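Local coordinates for spike glycoprotein (Bat coronavirus HKU9, PDB 5GYQ), which forms the putative receptor-binding domain of the viral spike, the homotrimer that is predicted to attach the virion to a host receptor and start infection, at residues P84-D96 and Y113-Q127. Residues are numbered along the deposited sequence; the frame is centred on the assembly and turned at random.
With NAG (2-acetamido-2-deoxy-beta-D-glucopyranose), chain B.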
# COMPACT_ATOMS: atom_id res chain seq x y z
N PRO A 84 -2.64 17.42 1.74
CA PRO A 84 -3.80 16.77 2.35
C PRO A 84 -5.01 16.70 1.42
O PRO A 84 -5.26 17.63 0.66
CB PRO A 84 -4.10 17.65 3.57
CG PRO A 84 -3.57 19.00 3.18
CD PRO A 84 -2.34 18.72 2.36
N ASP A 85 -5.74 15.59 1.48
CA ASP A 85 -7.01 15.46 0.77
C ASP A 85 -7.84 14.37 1.42
O ASP A 85 -7.44 13.81 2.44
CB ASP A 85 -6.79 15.18 -0.73
CG ASP A 85 -6.00 13.91 -0.99
OD1 ASP A 85 -5.75 13.13 -0.05
OD2 ASP A 85 -5.64 13.67 -2.16
N THR A 86 -9.00 14.07 0.84
CA THR A 86 -9.92 13.10 1.44
C THR A 86 -9.27 11.74 1.64
O THR A 86 -9.52 11.06 2.64
CB THR A 86 -11.19 12.92 0.59
OG1 THR A 86 -10.82 12.62 -0.76
CG2 THR A 86 -12.03 14.19 0.60
N PHE A 87 -8.41 11.36 0.70
CA PHE A 87 -7.71 10.08 0.77
C PHE A 87 -6.86 9.99 2.04
O PHE A 87 -7.02 9.07 2.83
CB PHE A 87 -6.82 9.89 -0.46
CG PHE A 87 -6.19 8.52 -0.56
CD1 PHE A 87 -5.02 8.23 0.13
CD2 PHE A 87 -6.75 7.54 -1.35
CE1 PHE A 87 -4.44 6.97 0.04
CE2 PHE A 87 -6.18 6.29 -1.45
CZ PHE A 87 -5.02 6.00 -0.75
N SER A 88 -5.98 10.97 2.24
CA SER A 88 -5.03 10.92 3.34
C SER A 88 -5.64 11.34 4.67
O SER A 88 -5.13 11.00 5.74
CB SER A 88 -3.80 11.78 3.03
OG SER A 88 -4.18 13.11 2.70
N LEU A 89 -6.73 12.10 4.61
CA LEU A 89 -7.39 12.55 5.83
C LEU A 89 -8.35 11.51 6.37
O LEU A 89 -8.54 11.40 7.58
CB LEU A 89 -8.13 13.87 5.59
CG LEU A 89 -7.26 15.11 5.37
CD1 LEU A 89 -8.14 16.32 5.09
CD2 LEU A 89 -6.37 15.37 6.57
N TYR A 90 -8.96 10.72 5.49
CA TYR A 90 -10.05 9.85 5.92
C TYR A 90 -9.92 8.37 5.56
O TYR A 90 -10.79 7.58 5.90
CB TYR A 90 -11.38 10.38 5.37
CG TYR A 90 -11.63 11.85 5.63
CD1 TYR A 90 -11.90 12.30 6.92
CD2 TYR A 90 -11.61 12.77 4.60
CE1 TYR A 90 -12.13 13.64 7.17
CE2 TYR A 90 -11.85 14.11 4.84
CZ TYR A 90 -12.11 14.54 6.12
OH TYR A 90 -12.34 15.87 6.37
N ASN A 91 -8.85 7.99 4.87
CA ASN A 91 -8.75 6.61 4.39
C ASN A 91 -7.41 5.93 4.67
O ASN A 91 -7.37 4.92 5.37
CB ASN A 91 -9.03 6.57 2.89
CG ASN A 91 -10.43 7.04 2.55
OD1 ASN A 91 -11.36 6.23 2.44
ND2 ASN A 91 -10.59 8.35 2.41
N TYR A 92 -6.33 6.47 4.12
CA TYR A 92 -5.00 5.94 4.37
C TYR A 92 -3.98 7.06 4.42
O TYR A 92 -3.91 7.89 3.52
CB TYR A 92 -4.60 4.92 3.29
CG TYR A 92 -3.25 4.29 3.54
CD1 TYR A 92 -3.13 3.12 4.27
CD2 TYR A 92 -2.08 4.89 3.06
CE1 TYR A 92 -1.89 2.55 4.50
CE2 TYR A 92 -0.84 4.33 3.30
CZ TYR A 92 -0.75 3.16 4.02
OH TYR A 92 0.48 2.59 4.25
N ALA A 93 -3.16 7.07 5.47
CA ALA A 93 -2.15 8.11 5.65
C ALA A 93 -0.78 7.51 5.96
O ALA A 93 -0.66 6.59 6.77
CB ALA A 93 -2.56 9.06 6.75
N LEU A 94 0.25 8.04 5.31
CA LEU A 94 1.62 7.63 5.58
C LEU A 94 2.01 7.94 7.02
O LEU A 94 1.58 8.95 7.58
CB LEU A 94 2.59 8.32 4.62
CG LEU A 94 2.49 7.90 3.15
CD1 LEU A 94 3.45 8.72 2.31
CD2 LEU A 94 2.79 6.42 3.01
N PRO A 95 2.84 7.08 7.63
CA PRO A 95 3.30 7.35 8.99
C PRO A 95 4.35 8.46 9.00
O PRO A 95 4.89 8.79 7.94
CB PRO A 95 3.89 6.02 9.44
CG PRO A 95 4.38 5.40 8.17
CD PRO A 95 3.38 5.81 7.11
N ASP A 96 4.63 9.02 10.17
CA ASP A 96 5.68 10.02 10.30
C ASP A 96 7.03 9.39 10.00
O ASP A 96 7.27 8.24 10.35
CB ASP A 96 5.68 10.63 11.70
CG ASP A 96 4.35 11.27 12.06
OD1 ASP A 96 3.81 10.97 13.14
OD2 ASP A 96 3.84 12.08 11.25
N TYR A 113 -15.23 3.90 -6.80
CA TYR A 113 -14.07 4.32 -6.04
C TYR A 113 -14.54 4.78 -4.67
O TYR A 113 -15.03 5.90 -4.51
CB TYR A 113 -13.33 5.44 -6.79
CG TYR A 113 -12.01 5.89 -6.21
CD1 TYR A 113 -11.09 4.98 -5.70
CD2 TYR A 113 -11.67 7.24 -6.20
CE1 TYR A 113 -9.88 5.41 -5.18
CE2 TYR A 113 -10.47 7.67 -5.69
CZ TYR A 113 -9.57 6.75 -5.18
OH TYR A 113 -8.37 7.19 -4.67
N ALA A 114 -14.43 3.89 -3.68
CA ALA A 114 -15.01 4.14 -2.37
C ALA A 114 -14.04 4.86 -1.45
O ALA A 114 -13.14 4.26 -0.88
CB ALA A 114 -15.46 2.83 -1.74
N VAL A 115 -14.25 6.17 -1.31
CA VAL A 115 -13.35 7.01 -0.53
C VAL A 115 -14.13 7.77 0.55
O VAL A 115 -15.06 8.51 0.23
CB VAL A 115 -12.61 8.02 -1.42
CG1 VAL A 115 -11.69 8.91 -0.60
CG2 VAL A 115 -11.82 7.30 -2.50
N ALA A 116 -13.75 7.58 1.81
CA ALA A 116 -14.39 8.29 2.90
C ALA A 116 -14.04 9.77 2.83
O ALA A 116 -12.91 10.12 2.49
CB ALA A 116 -13.97 7.71 4.24
N ASN A 117 -15.00 10.63 3.13
CA ASN A 117 -14.75 12.07 3.08
C ASN A 117 -15.18 12.77 4.37
O ASN A 117 -15.42 13.98 4.39
CB ASN A 117 -15.46 12.69 1.87
CG ASN A 117 -16.95 12.83 2.06
OD1 ASN A 117 -17.60 11.99 2.69
ND2 ASN A 117 -17.51 13.91 1.52
N ARG A 118 -15.25 12.00 5.45
CA ARG A 118 -15.54 12.53 6.78
C ARG A 118 -15.00 11.57 7.83
O ARG A 118 -14.65 10.43 7.51
CB ARG A 118 -17.04 12.76 6.97
CG ARG A 118 -17.88 11.51 6.76
CD ARG A 118 -19.32 11.84 6.43
NE ARG A 118 -20.14 12.08 7.61
CZ ARG A 118 -21.24 11.40 7.91
NH1 ARG A 118 -21.67 10.43 7.11
NH2 ARG A 118 -21.92 11.69 9.01
N PHE A 119 -14.93 12.04 9.08
CA PHE A 119 -14.42 11.27 10.22
C PHE A 119 -12.93 10.98 10.06
O PHE A 119 -12.54 9.90 9.60
CB PHE A 119 -15.20 9.96 10.41
CG PHE A 119 -16.68 10.16 10.62
CD1 PHE A 119 -17.15 10.96 11.65
CD2 PHE A 119 -17.60 9.54 9.79
CE1 PHE A 119 -18.51 11.14 11.84
CE2 PHE A 119 -18.96 9.71 9.98
CZ PHE A 119 -19.41 10.51 11.01
N PRO A 120 -12.08 11.94 10.47
CA PRO A 120 -10.62 11.89 10.32
C PRO A 120 -9.97 10.66 10.93
O PRO A 120 -10.38 10.18 11.98
CB PRO A 120 -10.15 13.14 11.08
CG PRO A 120 -11.31 14.06 11.03
CD PRO A 120 -12.52 13.18 11.12
N ILE A 121 -8.94 10.15 10.25
CA ILE A 121 -8.13 9.07 10.80
C ILE A 121 -6.77 9.61 11.21
O ILE A 121 -6.38 10.72 10.82
CB ILE A 121 -7.93 7.93 9.78
CG1 ILE A 121 -7.09 8.42 8.60
CG2 ILE A 121 -9.27 7.38 9.31
CD1 ILE A 121 -6.53 7.30 7.74
N LYS A 122 -6.04 8.83 12.01
CA LYS A 122 -4.67 9.16 12.37
C LYS A 122 -3.72 8.54 11.35
O LYS A 122 -4.08 7.58 10.67
CB LYS A 122 -4.35 8.65 13.78
CG LYS A 122 -5.20 9.29 14.86
CD LYS A 122 -5.43 8.34 16.02
CE LYS A 122 -6.35 8.95 17.06
NZ LYS A 122 -5.70 10.08 17.79
N PRO A 123 -2.51 9.11 11.21
CA PRO A 123 -1.50 8.50 10.34
C PRO A 123 -1.29 7.02 10.65
O PRO A 123 -1.18 6.65 11.82
CB PRO A 123 -0.24 9.32 10.65
CG PRO A 123 -0.77 10.66 11.02
CD PRO A 123 -2.06 10.40 11.77
N GLY A 124 -1.27 6.19 9.62
CA GLY A 124 -1.16 4.76 9.78
C GLY A 124 -2.46 4.10 10.21
O GLY A 124 -2.51 2.89 10.41
N GLY A 125 -3.51 4.90 10.34
CA GLY A 125 -4.79 4.41 10.82
C GLY A 125 -5.79 4.06 9.73
O GLY A 125 -5.46 4.06 8.55
N ARG A 126 -7.02 3.78 10.14
CA ARG A 126 -8.07 3.36 9.22
C ARG A 126 -9.44 3.67 9.80
O ARG A 126 -9.58 3.89 11.00
CB ARG A 126 -7.96 1.87 8.92
CG ARG A 126 -8.12 0.99 10.16
CD ARG A 126 -8.39 -0.47 9.82
NE ARG A 126 -7.23 -1.13 9.21
CZ ARG A 126 -7.09 -1.33 7.90
NH1 ARG A 126 -8.04 -0.93 7.06
NH2 ARG A 126 -6.01 -1.94 7.43
N GLN A 127 -10.46 3.67 8.95
CA GLN A 127 -11.83 3.71 9.43
C GLN A 127 -12.12 2.37 10.10
O GLN A 127 -11.74 1.32 9.58
CB GLN A 127 -12.82 3.96 8.28
CG GLN A 127 -12.61 5.28 7.56
CD GLN A 127 -12.99 6.48 8.39
OE1 GLN A 127 -13.64 6.35 9.43
NE2 GLN A 127 -12.60 7.66 7.94
C1 NAG B . -10.43 11.03 -7.69
C2 NAG B . -10.82 12.05 -8.73
C3 NAG B . -11.23 13.35 -8.05
C4 NAG B . -12.33 13.08 -7.03
C5 NAG B . -11.99 11.91 -6.11
C6 NAG B . -13.17 11.45 -5.29
C7 NAG B . -9.77 11.77 -10.92
C8 NAG B . -8.58 12.10 -11.79
N2 NAG B . -9.75 12.28 -9.68
O3 NAG B . -11.67 14.25 -9.05
O4 NAG B . -12.50 14.21 -6.16
O5 NAG B . -11.54 10.76 -6.85
O6 NAG B . -12.81 10.41 -4.39
O7 NAG B . -10.70 11.08 -11.33
O HOH W 1 -15.71 16.25 5.84
O HOH W 2 -9.78 3.71 6.17
O HOH W 3 -3.23 4.72 7.18
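Alongside helix 86-90 and the chain that follows it runs the irregular loop 113-127 of the betacoronavirus S1 C-terminal domain, tied by backbone bonds at the helix end, where I121 N gives a nearly straight bond (171°) to L89 O at 3.0 Å, and further on, where G124 N, inside the type II turn K122-G125, reaches A93 O at 2.9 Å from above its carbonyl plane. Closest CA approach is A93 to P123, 4.8 Å.

N91, the first residue past the helix, reads the backbone of A116 with both ends of its amide: OD1 accepts from A116 N at 2.8 Å, ND2 donates to A116 O at 2.9 Å, each bond on a lone pair. ND2 also donates to T86 O within the helix, so three bonds fix the amide's rotation. Beside it, the Y90 ring lies between L89 CB on one face and R118 N, 3.5 Å above the centre of the other, while P120 N sits at its edge.

The loop starts at the glycan pocket, where Y113 and V115 touch the NAG; Y113 OH bonds to H75 of helix 73-81. At the other end of the loop, Q127, bent at chi2 (-70°), turns its NE2 onto two carbonyls, Y90 O at 2.7 Å and F119 O at 2.8 Å.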